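Long-range contact in prophage MuSo2, 43 kDa tail protein (Shewanella oneidensis, PDB 3CDD), which is probably a structural component of the phage tail baseplate, a three-chain assembly in this crystal related to the Mu baseplate assembly protein GpP: residues 102-116 with 144-158. Residues are numbered along the deposited sequence; the frame is centred on the assembly and turned at random.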
ATOM      1  N   LEU A 102      23.032  -6.515  -9.481  1.00 26.61           N
ATOM      2  CA  LEU A 102      23.734  -5.689  -8.496  1.00 26.38           C
ATOM      3  C   LEU A 102      22.790  -5.197  -7.408  1.00 26.41           C
ATOM      4  O   LEU A 102      23.226  -4.877  -6.311  1.00 26.42           O
ATOM      5  CB  LEU A 102      24.394  -4.477  -9.157  1.00 26.43           C
ATOM      6  CG  LEU A 102      25.398  -4.701 -10.296  1.00 26.29           C
ATOM      7  CD1 LEU A 102      25.882  -3.347 -10.833  1.00 24.49           C
ATOM      8  CD2 LEU A 102      26.586  -5.546  -9.874  1.00 24.90           C
ATOM      9  N   VAL A 103      21.500  -5.127  -7.730  1.00 25.18           N
ATOM     10  CA  VAL A 103      20.496  -4.649  -6.804  1.00 24.94           C
ATOM     11  C   VAL A 103      19.975  -5.806  -5.943  1.00 24.42           C
ATOM     12  O   VAL A 103      19.663  -5.610  -4.765  1.00 23.56           O
ATOM     13  CB  VAL A 103      19.286  -4.038  -7.573  1.00 25.24           C
ATOM     14  CG1 VAL A 103      18.081  -3.764  -6.626  1.00 26.28           C
ATOM     15  CG2 VAL A 103      19.709  -2.788  -8.381  1.00 26.29           C
ATOM     16  N   ASP A 104      19.836  -6.982  -6.561  1.00 23.50           N
ATOM     17  CA  ASP A 104      19.234  -8.164  -5.907  1.00 24.67           C
ATOM     18  C   ASP A 104      20.180  -8.945  -5.005  1.00 24.08           C
ATOM     19  O   ASP A 104      19.762  -9.476  -3.972  1.00 23.99           O
ATOM     20  CB  ASP A 104      18.717  -9.166  -6.950  1.00 24.18           C
ATOM     21  CG  ASP A 104      17.525  -8.669  -7.708  1.00 25.80           C
ATOM     22  OD1 ASP A 104      16.910  -7.629  -7.322  1.00 24.30           O
ATOM     23  OD2 ASP A 104      17.222  -9.341  -8.725  1.00 28.71           O
ATOM     24  N   CYS A 105      21.448  -9.017  -5.410  1.00 24.45           N
ATOM     25  CA  CYS A 105      22.370 -10.039  -4.867  1.00 24.73           C
ATOM     26  C   CYS A 105      23.376  -9.495  -3.858  1.00 25.12           C
ATOM     27  O   CYS A 105      23.629  -8.288  -3.821  1.00 25.04           O
ATOM     28  CB  CYS A 105      23.100 -10.729  -6.020  1.00 24.65           C
ATOM     29  SG  CYS A 105      22.008 -11.540  -7.230  1.00 24.40           S
ATOM     30  N   SER A 106      23.947 -10.393  -3.051  1.00 25.03           N
ATOM     31  CA  SER A 106      24.922 -10.030  -2.022  1.00 25.29           C
ATOM     32  C   SER A 106      26.307  -9.906  -2.627  1.00 25.68           C
ATOM     33  O   SER A 106      26.591 -10.504  -3.670  1.00 25.73           O
ATOM     34  CB  SER A 106      24.961 -11.081  -0.905  1.00 25.09           C
ATOM     35  OG  SER A 106      23.678 -11.304  -0.349  1.00 24.47           O
ATOM     36  N   ILE A 107      27.153  -9.103  -1.988  1.00 25.82           N
ATOM     37  CA  ILE A 107      28.576  -9.040  -2.322  1.00 26.52           C
ATOM     38  C   ILE A 107      29.273 -10.208  -1.651  1.00 27.58           C
ATOM     39  O   ILE A 107      29.188 -10.370  -0.431  1.00 27.15           O
ATOM     40  CB  ILE A 107      29.247  -7.751  -1.793  1.00 26.39           C
ATOM     41  CG1 ILE A 107      28.508  -6.505  -2.289  1.00 25.77           C
ATOM     42  CG2 ILE A 107      30.739  -7.717  -2.187  1.00 26.34           C
ATOM     43  CD1 ILE A 107      28.608  -5.289  -1.342  1.00 23.46           C
ATOM     44  N   ASP A 108      29.944 -11.025  -2.454  1.00 29.15           N
ATOM     45  CA  ASP A 108      30.822 -12.061  -1.925  1.00 31.29           C
ATOM     46  C   ASP A 108      32.292 -11.699  -2.163  1.00 31.81           C
ATOM     47  O   ASP A 108      32.956 -12.269  -3.032  1.00 33.09           O
ATOM     48  CB  ASP A 108      30.486 -13.435  -2.508  1.00 30.97           C
ATOM     49  CG  ASP A 108      31.201 -14.568  -1.786  1.00 34.26           C
ATOM     50  OD1 ASP A 108      32.264 -14.330  -1.151  1.00 36.78           O
ATOM     51  OD2 ASP A 108      30.700 -15.713  -1.853  1.00 36.00           O
ATOM     52  N   TYR A 109      32.787 -10.745  -1.384  1.00 32.13           N
ATOM     53  CA  TYR A 109      34.202 -10.383  -1.393  1.00 31.92           C
ATOM     54  C   TYR A 109      34.769 -10.802  -0.036  1.00 31.87           C
ATOM     55  O   TYR A 109      34.672 -10.055   0.941  1.00 32.15           O
ATOM     56  CB  TYR A 109      34.373  -8.884  -1.682  1.00 31.49           C
ATOM     57  CG  TYR A 109      35.810  -8.444  -1.886  1.00 31.94           C
ATOM     58  CD1 TYR A 109      36.528  -8.822  -3.026  1.00 30.98           C
ATOM     59  CD2 TYR A 109      36.456  -7.644  -0.934  1.00 31.13           C
ATOM     60  CE1 TYR A 109      37.861  -8.418  -3.206  1.00 31.39           C
ATOM     61  CE2 TYR A 109      37.772  -7.227  -1.110  1.00 30.44           C
ATOM     62  CZ  TYR A 109      38.470  -7.620  -2.244  1.00 31.02           C
ATOM     63  OH  TYR A 109      39.778  -7.219  -2.405  1.00 32.69           O
ATOM     64  N   PRO A 110      35.342 -12.027   0.031  1.00 32.47           N
ATOM     65  CA  PRO A 110      35.674 -12.713   1.280  1.00 32.23           C
ATOM     66  C   PRO A 110      36.523 -11.931   2.295  1.00 32.44           C
ATOM     67  O   PRO A 110      36.303 -12.085   3.504  1.00 32.69           O
ATOM     68  CB  PRO A 110      36.408 -13.977   0.807  1.00 32.81           C
ATOM     69  CG  PRO A 110      36.716 -13.749  -0.636  1.00 32.75           C
ATOM     70  CD  PRO A 110      35.680 -12.850  -1.145  1.00 32.37           C
ATOM     71  N   SER A 111      37.469 -11.103   1.840  1.00 31.77           N
ATOM     72  CA  SER A 111      38.249 -10.293   2.779  1.00 31.24           C
ATOM     73  C   SER A 111      37.392  -9.217   3.467  1.00 31.22           C
ATOM     74  O   SER A 111      37.796  -8.644   4.479  1.00 31.25           O
ATOM     75  CB  SER A 111      39.500  -9.687   2.116  1.00 31.46           C
ATOM     76  OG  SER A 111      39.202  -8.527   1.347  1.00 29.72           O
ATOM     77  N   GLY A 112      36.223  -8.943   2.888  1.00 31.49           N
ATOM     78  CA  GLY A 112      35.180  -8.116   3.513  1.00 31.33           C
ATOM     79  C   GLY A 112      35.458  -6.635   3.684  1.00 31.06           C
ATOM     80  O   GLY A 112      34.708  -5.947   4.382  1.00 31.06           O
ATOM     81  N   GLN A 113      36.526  -6.145   3.052  1.00 30.61           N
ATOM     82  CA  GLN A 113      36.890  -4.729   3.137  1.00 30.85           C
ATOM     83  C   GLN A 113      37.824  -4.281   2.021  1.00 30.24           C
ATOM     84  O   GLN A 113      38.664  -5.048   1.546  1.00 30.21           O
ATOM     85  CB  GLN A 113      37.485  -4.384   4.515  1.00 31.00           C
ATOM     86  CG  GLN A 113      38.940  -4.732   4.699  1.00 31.37           C
ATOM     87  CD  GLN A 113      39.441  -4.398   6.092  1.00 31.87           C
ATOM     88  OE1 GLN A 113      40.354  -3.579   6.262  1.00 31.75           O
ATOM     89  NE2 GLN A 113      38.845  -5.035   7.104  1.00 31.61           N
ATOM     90  N   PHE A 114      37.665  -3.028   1.609  1.00 29.76           N
ATOM     91  CA  PHE A 114      38.518  -2.431   0.577  1.00 29.16           C
ATOM     92  C   PHE A 114      39.428  -1.378   1.195  1.00 28.70           C
ATOM     93  O   PHE A 114      38.973  -0.532   1.967  1.00 28.57           O
ATOM     94  CB  PHE A 114      37.670  -1.822  -0.556  1.00 28.93           C
ATOM     95  CG  PHE A 114      36.672  -2.784  -1.144  1.00 28.97           C
ATOM     96  CD1 PHE A 114      35.364  -2.820  -0.675  1.00 28.95           C
ATOM     97  CD2 PHE A 114      37.048  -3.674  -2.155  1.00 28.24           C
ATOM     98  CE1 PHE A 114      34.445  -3.726  -1.210  1.00 27.98           C
ATOM     99  CE2 PHE A 114      36.138  -4.579  -2.692  1.00 27.93           C
ATOM    100  CZ  PHE A 114      34.837  -4.607  -2.218  1.00 28.22           C
ATOM    101  N   ASN A 115      40.710  -1.436   0.834  1.00 28.47           N
ATOM    102  CA  ASN A 115      41.741  -0.571   1.403  1.00 28.04           C
ATOM    103  C   ASN A 115      42.298   0.379   0.364  1.00 27.48           C
ATOM    104  O   ASN A 115      42.883  -0.059  -0.630  1.00 27.06           O
ATOM    105  CB  ASN A 115      42.909  -1.408   1.959  1.00 28.29           C
ATOM    106  CG  ASN A 115      42.447  -2.581   2.791  1.00 29.37           C
ATOM    107  OD1 ASN A 115      41.807  -2.408   3.830  1.00 31.18           O
ATOM    108  ND2 ASN A 115      42.772  -3.789   2.342  1.00 30.68           N
ATOM    109  N   ASN A 116      42.131   1.675   0.605  1.00 27.44           N
ATOM    110  CA  ASN A 116      42.745   2.727  -0.224  1.00 27.81           C
ATOM    111  C   ASN A 116      42.336   2.631  -1.695  1.00 27.87           C
ATOM    112  O   ASN A 116      43.140   2.846  -2.604  1.00 27.95           O
ATOM    113  CB  ASN A 116      44.274   2.733  -0.043  1.00 27.82           C
ATOM    114  CG  ASN A 116      44.678   2.981   1.397  1.00 29.21           C
ATOM    115  OD1 ASN A 116      44.271   3.978   1.995  1.00 31.82           O
ATOM    116  ND2 ASN A 116      45.490   2.082   1.965  1.00 29.99           N
ATOM    117  N   PHE A 144      39.019   5.783  -0.940  1.00 28.09           N
ATOM    118  CA  PHE A 144      38.541   5.617   0.433  1.00 27.94           C
ATOM    119  C   PHE A 144      39.600   4.833   1.222  1.00 28.27           C
ATOM    120  O   PHE A 144      40.052   3.757   0.779  1.00 28.31           O
ATOM    121  CB  PHE A 144      37.224   4.847   0.474  1.00 27.74           C
ATOM    122  CG  PHE A 144      36.064   5.527  -0.269  1.00 27.58           C
ATOM    123  CD1 PHE A 144      35.923   5.396  -1.648  1.00 25.83           C
ATOM    124  CD2 PHE A 144      35.113   6.276   0.431  1.00 27.63           C
ATOM    125  CE1 PHE A 144      34.860   6.016  -2.323  1.00 26.92           C
ATOM    126  CE2 PHE A 144      34.054   6.896  -0.231  1.00 28.05           C
ATOM    127  CZ  PHE A 144      33.917   6.754  -1.613  1.00 26.99           C
ATOM    128  N   GLN A 145      39.983   5.335   2.390  1.00 28.06           N
ATOM    129  CA  GLN A 145      41.013   4.635   3.162  1.00 28.63           C
ATOM    130  C   GLN A 145      40.594   3.212   3.535  1.00 28.54           C
ATOM    131  O   GLN A 145      41.319   2.263   3.252  1.00 28.74           O
ATOM    132  CB  GLN A 145      41.444   5.407   4.404  1.00 28.80           C
ATOM    133  CG  GLN A 145      42.819   4.943   4.888  1.00 29.96           C
ATOM    134  CD  GLN A 145      42.870   4.704   6.370  1.00 31.86           C
ATOM    135  OE1 GLN A 145      42.407   5.533   7.154  1.00 31.99           O
ATOM    136  NE2 GLN A 145      43.453   3.566   6.773  1.00 32.82           N
ATOM    137  N   ARG A 146      39.424   3.068   4.154  1.00 28.75           N
ATOM    138  CA  ARG A 146      38.913   1.760   4.548  1.00 28.91           C
ATOM    139  C   ARG A 146      37.393   1.709   4.544  1.00 28.87           C
ATOM    140  O   ARG A 146      36.729   2.496   5.226  1.00 28.30           O
ATOM    141  CB  ARG A 146      39.449   1.328   5.916  1.00 29.05           C
ATOM    142  CG  ARG A 146      39.085  -0.107   6.272  1.00 29.54           C
ATOM    143  CD  ARG A 146      39.691  -0.534   7.592  1.00 31.52           C
ATOM    144  NE  ARG A 146      38.947  -0.021   8.738  1.00 32.80           N
ATOM    145  CZ  ARG A 146      38.960  -0.572   9.953  1.00 35.56           C
ATOM    146  NH1 ARG A 146      39.670  -1.679  10.201  1.00 33.89           N
ATOM    147  NH2 ARG A 146      38.256  -0.016  10.934  1.00 37.01           N
ATOM    148  N   ILE A 147      36.875   0.757   3.766  1.00 29.14           N
ATOM    149  CA  ILE A 147      35.441   0.523   3.569  1.00 29.46           C
ATOM    150  C   ILE A 147      35.129  -0.918   3.949  1.00 30.06           C
ATOM    151  O   ILE A 147      35.707  -1.847   3.399  1.00 30.52           O
ATOM    152  CB  ILE A 147      35.024   0.746   2.077  1.00 29.09           C
ATOM    153  CG1 ILE A 147      35.288   2.189   1.630  1.00 28.72           C
ATOM    154  CG2 ILE A 147      33.560   0.289   1.794  1.00 27.72           C
ATOM    155  CD1 ILE A 147      34.486   3.243   2.364  1.00 28.84           C
ATOM    156  N   GLN A 148      34.224  -1.098   4.898  1.00 30.86           N
ATOM    157  CA  GLN A 148      33.773  -2.432   5.246  1.00 32.10           C
ATOM    158  C   GLN A 148      32.387  -2.763   4.694  1.00 32.26           C
ATOM    159  O   GLN A 148      31.442  -1.980   4.832  1.00 32.17           O
ATOM    160  CB  GLN A 148      33.806  -2.624   6.752  1.00 32.19           C
ATOM    161  CG  GLN A 148      35.003  -3.418   7.196  1.00 34.97           C
ATOM    162  CD  GLN A 148      35.390  -3.132   8.626  1.00 37.09           C
ATOM    163  OE1 GLN A 148      35.435  -1.975   9.054  1.00 38.33           O
ATOM    164  NE2 GLN A 148      35.688  -4.182   9.372  1.00 38.55           N
ATOM    165  N   ILE A 149      32.282  -3.930   4.063  1.00 32.69           N
ATOM    166  CA  ILE A 149      30.998  -4.427   3.590  1.00 33.18           C
ATOM    167  C   ILE A 149      30.080  -4.669   4.779  1.00 33.31           C
ATOM    168  O   ILE A 149      30.405  -5.454   5.660  1.00 33.17           O
ATOM    169  CB  ILE A 149      31.136  -5.761   2.812  1.00 33.46           C
ATOM    170  CG1 ILE A 149      32.321  -5.740   1.833  1.00 33.22           C
ATOM    171  CG2 ILE A 149      29.797  -6.141   2.153  1.00 33.01           C
ATOM    172  CD1 ILE A 149      32.343  -4.564   0.897  1.00 35.33           C
ATOM    173  N   GLU A 150      28.935  -3.988   4.804  1.00 33.91           N
ATOM    174  CA  GLU A 150      27.911  -4.262   5.805  1.00 34.76           C
ATOM    175  C   GLU A 150      27.325  -5.654   5.547  1.00 34.48           C
ATOM    176  O   GLU A 150      27.446  -6.191   4.439  1.00 34.56           O
ATOM    177  CB  GLU A 150      26.833  -3.176   5.798  1.00 34.89           C
ATOM    178  CG  GLU A 150      27.273  -1.881   6.486  1.00 39.21           C
ATOM    179  CD  GLU A 150      26.614  -0.633   5.903  1.00 44.66           C
ATOM    180  OE1 GLU A 150      25.370  -0.626   5.742  1.00 47.48           O
ATOM    181  OE2 GLU A 150      27.340   0.352   5.616  1.00 46.10           O
ATOM    182  N   GLN A 151      26.718  -6.245   6.569  1.00 34.34           N
ATOM    183  CA  GLN A 151      26.199  -7.607   6.471  1.00 34.50           C
ATOM    184  C   GLN A 151      25.126  -7.687   5.395  1.00 33.80           C
ATOM    185  O   GLN A 151      24.077  -7.039   5.513  1.00 34.06           O
ATOM    186  CB  GLN A 151      25.576  -8.057   7.798  1.00 34.34           C
ATOM    187  CG  GLN A 151      26.530  -8.396   8.924  1.00 35.47           C
ATOM    188  CD  GLN A 151      25.798  -8.966  10.146  1.00 35.58           C
ATOM    189  OE1 GLN A 151      24.597  -9.268  10.087  1.00 38.08           O
ATOM    190  NE2 GLN A 151      26.519  -9.114  11.251  1.00 35.76           N
ATOM    191  N   GLY A 152      25.382  -8.489   4.360  1.00 33.21           N
ATOM    192  CA  GLY A 152      24.379  -8.767   3.324  1.00 32.29           C
ATOM    193  C   GLY A 152      24.171  -7.615   2.353  1.00 31.81           C
ATOM    194  O   GLY A 152      23.250  -7.637   1.527  1.00 32.04           O
ATOM    195  N   GLU A 153      25.034  -6.608   2.452  1.00 30.80           N
ATOM    196  CA  GLU A 153      25.012  -5.469   1.547  1.00 29.46           C
ATOM    197  C   GLU A 153      25.145  -5.938   0.104  1.00 28.73           C
ATOM    198  O   GLU A 153      25.948  -6.828  -0.204  1.00 28.22           O
ATOM    199  CB  GLU A 153      26.157  -4.510   1.880  1.00 29.64           C
ATOM    200  CG  GLU A 153      25.959  -3.110   1.299  1.00 28.44           C
ATOM    201  CD  GLU A 153      26.893  -2.079   1.894  1.00 30.18           C
ATOM    202  OE1 GLU A 153      28.040  -2.426   2.309  1.00 28.68           O
ATOM    203  OE2 GLU A 153      26.464  -0.908   1.936  1.00 31.75           O
ATOM    204  N   THR A 154      24.348  -5.340  -0.772  1.00 27.59           N
ATOM    205  CA  THR A 154      24.416  -5.654  -2.191  1.00 27.16           C
ATOM    206  C   THR A 154      25.449  -4.741  -2.890  1.00 26.56           C
ATOM    207  O   THR A 154      25.752  -3.662  -2.384  1.00 26.31           O
ATOM    208  CB  THR A 154      23.015  -5.480  -2.836  1.00 27.47           C
ATOM    209  OG1 THR A 154      22.671  -4.092  -2.845  1.00 27.96           O
ATOM    210  CG2 THR A 154      21.960  -6.259  -2.034  1.00 26.99           C
ATOM    211  N   PRO A 155      25.978  -5.160  -4.063  1.00 26.49           N
ATOM    212  CA  PRO A 155      26.876  -4.297  -4.837  1.00 26.23           C
ATOM    213  C   PRO A 155      26.309  -2.887  -5.090  1.00 26.24           C
ATOM    214  O   PRO A 155      27.035  -1.892  -4.928  1.00 25.17           O
ATOM    215  CB  PRO A 155      27.036  -5.067  -6.154  1.00 26.66           C
ATOM    216  CG  PRO A 155      26.871  -6.479  -5.758  1.00 26.56           C
ATOM    217  CD  PRO A 155      25.782  -6.459  -4.735  1.00 26.08           C
ATOM    218  N   HIS A 156      25.025  -2.790  -5.445  1.00 26.56           N
ATOM    219  CA  HIS A 156      24.395  -1.463  -5.598  1.00 27.38           C
ATOM    220  C   HIS A 156      24.346  -0.608  -4.325  1.00 28.18           C
ATOM    221  O   HIS A 156      24.672   0.584  -4.367  1.00 29.01           O
ATOM    222  CB  HIS A 156      22.994  -1.531  -6.221  1.00 27.75           C
ATOM    223  CG  HIS A 156      22.385  -0.183  -6.433  1.00 28.78           C
ATOM    224  ND1 HIS A 156      21.304   0.266  -5.709  1.00 31.16           N
ATOM    225  CD2 HIS A 156      22.737   0.832  -7.258  1.00 28.26           C
ATOM    226  CE1 HIS A 156      20.998   1.492  -6.100  1.00 32.10           C
ATOM    227  NE2 HIS A 156      21.851   1.856  -7.042  1.00 30.30           N
ATOM    228  N   GLU A 157      23.928  -1.183  -3.202  1.00 28.19           N
ATOM    229  CA  GLU A 157      23.896  -0.429  -1.948  1.00 28.84           C
ATOM    230  C   GLU A 157      25.270   0.076  -1.521  1.00 28.89           C
ATOM    231  O   GLU A 157      25.388   1.198  -0.995  1.00 29.52           O
ATOM    232  CB  GLU A 157      23.336  -1.270  -0.807  1.00 28.99           C
ATOM    233  CG  GLU A 157      21.876  -1.519  -0.879  1.00 30.88           C
ATOM    234  CD  GLU A 157      21.428  -2.582   0.128  1.00 34.82           C
ATOM    235  OE1 GLU A 157      22.222  -3.501   0.462  1.00 32.11           O
ATOM    236  OE2 GLU A 157      20.268  -2.482   0.592  1.00 38.12           O
ATOM    237  N   LEU A 158      26.303  -0.739  -1.725  1.00 28.39           N
ATOM    238  CA  LEU A 158      27.659  -0.302  -1.409  1.00 28.65           C
ATOM    239  C   LEU A 158      28.112   0.827  -2.324  1.00 28.47           C
ATOM    240  O   LEU A 158      28.603   1.857  -1.858  1.00 28.51           O
ATOM    241  CB  LEU A 158      28.658  -1.450  -1.491  1.00 28.71           C
ATOM    242  CG  LEU A 158      30.125  -1.029  -1.427  1.00 29.43           C
ATOM    243  CD1 LEU A 158      30.451  -0.512  -0.033  1.00 30.52           C
ATOM    244  CD2 LEU A 158      31.050  -2.184  -1.815  1.00 29.07           C
TER
HETATM  245  O   HOH W   1      20.206  -3.361  -3.526  1.00 20.13           O
HETATM  246  O   HOH W   2      27.270  -8.926   1.092  1.00 31.76           O
HETATM  247  O   HOH W   3      33.117  -6.500   6.869  1.00 36.11           O
HETATM  248  O   HOH W   4      38.815   1.455   0.015  1.00 40.33           O
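Ile107 fills the angle between the type II turn Glu150-Glu153 and the start of helix 155-164. With CG1 anti to its own carbonyl carbon (chi1 -55°) and the chain extended to CD1, the branched side chain reaches three apolar neighbours: CG1 lies 3.7 Å from Pro155 CD, while CD1 packs 3.8 Å from both Ile149 CG2 and Leu158 CB. Its backbone is gripped too, Ile107 N donating to Glu153 O (3.1 Å), and a water bridges Ile107 O to the same Glu153 O. Phe114 crosses Leu158 at a slant, CE1 3.8 Å from Leu158 CD2, and its CE2 lies over one face of the Tyr109 ring, offset toward the rim. Helix 119-127 packs against Phe114 through Ile122 and Ile125, and Ile122 also touches Leu158.

Beside it, strands 113-115 and 146-148 form a two-stranded antiparallel sheet in the gp44-like second domain. Phe114 and Ile147 are its hydrogen-bonded pair, Phe114 N to Ile147 O 2.9 Å and Ile147 N to Phe114 O 3.0 Å, and both side chains take the inward face; Gln113, Arg146 and Gln148 take the other, where polar groups suit the more exposed surface. Gly112, at positive phi, ends a type I turn from Tyr109 and accepts from Ile149 N.

At the far end, Leu102 O receives His156 N (2.9 Å), joining the close of helix 100-104 to the first turn of helix 155-164. Pro155, lacking an N-H, suits that first turn and rests its CB on Leu102 CD2. Thr154 is the N-cap: its OG1 accepts from Glu157 N, and Thr154 N donates to Glu157 OE1, which completes the capping box. Farther out, Arg161 pairs with Glu153, and Ser106 OG bonds Ile253 of the second subunit.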